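PDB 2IUY: glycosyltransferase from Streptomyces viridochromogenes, which probably transfers a sugar from a nucleotide donor, as a retaining family GT4 glycosyltransferase involved in biosynthesis of the antibiotic avilamycin A. Local coordinates for residues P3-P12 with D84-V95. Numbering follows the deposited sequence.
Sequences PLKVALVNIP and DVDVVHDHSGGV
A7 is bonded to strand 87-90 through both its N and its O: its N donates to V87 O at 2.8 Å, and its O accepts from H89 N at 2.7 Å, almost straight (178°). V9 N to H89 O and H91 N to V9 O continue this parallel pairing. At the start, D86 grips K5 twice: D86 N donates to K5 O, and D86 OD2 receives K5 N at 2.8 Å through its anti lone pair. A water joins the same oxygen to P3 O. D86 CG lies beside its own backbone N (chi1 -57°), which turns the carboxylate to K5. On one face of the sheet, L8 CD2 touches H89 ND1 and H91 NE2, each at 3.7 Å. H91 NE2 also lies 3.4 Å above the plane of the H89 ring, offset toward its rim. Y332 and S110 hold the two H89 nitrogens, and H112 holds H91 ND1. On the other face, V9 CG2 meets V88 CG1 at 3.9 Å. At the end of the strand, D90 OD1 accepts S92 N, which makes an Asx turn, and also takes the S92 hydroxyl OG. These are central strands of the N-terminal Rossmann-like sheet of a GT-B fold, flanked by strands 49-53 and 106-111. Helix 31-45 covers the L8 face and helix 73-82 the V9 face.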
# COMPACT_ATOMS: atom_id res chain seq x y z
N PRO A 3 -13.41 23.96 -3.99
CA PRO A 3 -13.28 22.81 -3.07
C PRO A 3 -14.21 21.69 -3.51
O PRO A 3 -15.41 21.90 -3.74
CB PRO A 3 -13.70 23.36 -1.72
CG PRO A 3 -14.45 24.64 -2.00
CD PRO A 3 -14.40 24.93 -3.49
N LEU A 4 -13.64 20.51 -3.63
CA LEU A 4 -14.35 19.36 -4.18
C LEU A 4 -14.91 18.59 -3.00
O LEU A 4 -14.37 18.67 -1.85
CB LEU A 4 -13.37 18.53 -5.05
CG LEU A 4 -12.96 19.26 -6.34
CD1 LEU A 4 -11.86 18.57 -7.14
CD2 LEU A 4 -14.19 19.55 -7.28
N LYS A 5 -16.06 17.95 -3.26
CA LYS A 5 -16.61 16.94 -2.36
C LYS A 5 -16.24 15.61 -2.97
O LYS A 5 -16.59 15.34 -4.10
CB LYS A 5 -18.11 17.11 -2.17
CG LYS A 5 -18.47 18.53 -1.61
CD LYS A 5 -19.74 18.47 -0.82
CE LYS A 5 -20.98 18.83 -1.55
NZ LYS A 5 -22.22 18.49 -0.67
N VAL A 6 -15.44 14.83 -2.24
CA VAL A 6 -14.87 13.58 -2.79
C VAL A 6 -15.39 12.40 -1.95
O VAL A 6 -15.21 12.37 -0.72
CB VAL A 6 -13.32 13.54 -2.83
CG1 VAL A 6 -12.79 12.22 -3.56
CG2 VAL A 6 -12.67 14.85 -3.46
N ALA A 7 -16.07 11.48 -2.61
CA ALA A 7 -16.47 10.22 -1.98
C ALA A 7 -15.35 9.23 -2.24
O ALA A 7 -15.10 8.90 -3.40
CB ALA A 7 -17.77 9.72 -2.56
N LEU A 8 -14.67 8.81 -1.16
CA LEU A 8 -13.55 7.86 -1.22
C LEU A 8 -14.08 6.54 -0.78
O LEU A 8 -14.51 6.45 0.36
CB LEU A 8 -12.43 8.20 -0.24
CG LEU A 8 -11.37 9.22 -0.58
CD1 LEU A 8 -10.35 9.30 0.62
CD2 LEU A 8 -10.71 8.88 -1.96
N VAL A 9 -14.01 5.51 -1.65
CA VAL A 9 -14.65 4.24 -1.36
C VAL A 9 -13.55 3.29 -1.04
O VAL A 9 -12.77 2.90 -1.91
CB VAL A 9 -15.56 3.66 -2.54
CG1 VAL A 9 -16.46 2.53 -2.02
CG2 VAL A 9 -16.47 4.75 -3.13
N ASN A 10 -13.46 2.96 0.25
CA ASN A 10 -12.55 1.95 0.74
C ASN A 10 -13.11 0.60 0.35
O ASN A 10 -14.33 0.47 0.16
CB ASN A 10 -12.50 2.02 2.28
CG ASN A 10 -11.57 1.00 2.88
OD1 ASN A 10 -10.43 0.85 2.43
ND2 ASN A 10 -12.02 0.31 3.92
N ILE A 11 -12.22 -0.39 0.29
CA ILE A 11 -12.58 -1.79 0.04
C ILE A 11 -13.31 -2.33 1.29
O ILE A 11 -12.70 -2.40 2.38
CB ILE A 11 -11.31 -2.65 -0.27
CG1 ILE A 11 -11.71 -4.10 -0.59
CG2 ILE A 11 -10.29 -2.64 0.93
CD1 ILE A 11 -10.55 -4.95 -1.19
N PRO A 12 -14.62 -2.66 1.16
CA PRO A 12 -15.40 -3.13 2.34
C PRO A 12 -15.06 -4.58 2.76
O PRO A 12 -15.34 -5.53 2.04
CB PRO A 12 -16.88 -2.99 1.89
CG PRO A 12 -16.87 -2.40 0.52
CD PRO A 12 -15.44 -2.54 -0.06
N ASP A 84 -24.71 14.20 -3.07
CA ASP A 84 -24.21 15.38 -3.71
C ASP A 84 -22.67 15.46 -3.59
O ASP A 84 -22.14 16.24 -2.82
CB ASP A 84 -24.89 16.60 -3.08
CG ASP A 84 -24.58 17.91 -3.81
OD1 ASP A 84 -24.11 17.86 -4.97
OD2 ASP A 84 -24.84 18.99 -3.23
N VAL A 85 -21.93 14.67 -4.36
CA VAL A 85 -20.45 14.81 -4.35
C VAL A 85 -19.97 15.08 -5.74
O VAL A 85 -20.68 14.77 -6.68
CB VAL A 85 -19.71 13.58 -3.77
CG1 VAL A 85 -19.97 13.43 -2.26
CG2 VAL A 85 -20.05 12.30 -4.56
N ASP A 86 -18.77 15.63 -5.91
CA ASP A 86 -18.29 15.90 -7.25
C ASP A 86 -17.62 14.68 -7.90
O ASP A 86 -17.61 14.56 -9.14
CB ASP A 86 -17.34 17.08 -7.25
CG ASP A 86 -17.97 18.35 -6.67
OD1 ASP A 86 -18.93 18.91 -7.28
OD2 ASP A 86 -17.54 18.73 -5.56
N VAL A 87 -17.08 13.80 -7.06
CA VAL A 87 -16.15 12.75 -7.47
C VAL A 87 -16.39 11.56 -6.58
O VAL A 87 -16.45 11.69 -5.34
CB VAL A 87 -14.63 13.19 -7.23
CG1 VAL A 87 -13.65 12.05 -7.54
CG2 VAL A 87 -14.25 14.45 -8.05
N VAL A 88 -16.54 10.39 -7.20
CA VAL A 88 -16.46 9.11 -6.51
C VAL A 88 -15.15 8.45 -6.90
O VAL A 88 -14.95 8.14 -8.04
CB VAL A 88 -17.65 8.18 -6.85
CG1 VAL A 88 -17.48 6.76 -6.29
CG2 VAL A 88 -18.96 8.81 -6.33
N HIS A 89 -14.28 8.24 -5.92
CA HIS A 89 -12.96 7.68 -6.12
C HIS A 89 -12.90 6.33 -5.43
O HIS A 89 -12.80 6.25 -4.19
CB HIS A 89 -11.92 8.69 -5.56
CG HIS A 89 -10.50 8.30 -5.81
ND1 HIS A 89 -9.45 9.12 -5.45
CD2 HIS A 89 -9.94 7.18 -6.33
CE1 HIS A 89 -8.31 8.54 -5.80
NE2 HIS A 89 -8.58 7.36 -6.32
N ASP A 90 -13.01 5.28 -6.26
CA ASP A 90 -13.07 3.90 -5.88
C ASP A 90 -11.69 3.30 -5.63
O ASP A 90 -10.81 3.36 -6.47
CB ASP A 90 -13.88 3.06 -6.91
CG ASP A 90 -14.14 1.63 -6.41
OD1 ASP A 90 -14.34 1.48 -5.18
OD2 ASP A 90 -14.08 0.65 -7.19
N HIS A 91 -11.53 2.72 -4.44
CA HIS A 91 -10.35 1.93 -4.10
C HIS A 91 -10.69 0.47 -3.87
O HIS A 91 -9.83 -0.28 -3.49
CB HIS A 91 -9.71 2.47 -2.81
CG HIS A 91 -9.12 3.84 -2.99
ND1 HIS A 91 -7.79 4.05 -3.25
CD2 HIS A 91 -9.72 5.06 -3.01
CE1 HIS A 91 -7.57 5.35 -3.37
NE2 HIS A 91 -8.72 5.98 -3.22
N SER A 92 -11.96 0.08 -4.05
CA SER A 92 -12.44 -1.28 -3.74
C SER A 92 -12.16 -2.34 -4.82
O SER A 92 -12.48 -3.50 -4.60
CB SER A 92 -13.94 -1.26 -3.51
OG SER A 92 -14.60 -1.15 -4.75
N GLY A 93 -11.64 -1.95 -5.98
CA GLY A 93 -11.52 -2.84 -7.12
C GLY A 93 -12.85 -3.08 -7.80
O GLY A 93 -13.07 -4.11 -8.43
N GLY A 94 -13.76 -2.13 -7.69
CA GLY A 94 -14.97 -2.22 -8.46
C GLY A 94 -16.14 -2.93 -7.82
O GLY A 94 -17.04 -3.41 -8.53
N VAL A 95 -16.16 -2.95 -6.49
CA VAL A 95 -17.37 -3.29 -5.73
C VAL A 95 -18.51 -2.32 -6.09
O VAL A 95 -19.70 -2.65 -6.04
CB VAL A 95 -17.03 -3.24 -4.23
CG1 VAL A 95 -18.21 -2.85 -3.38
CG2 VAL A 95 -16.34 -4.50 -3.75
O HOH W 1 -17.52 21.41 -5.38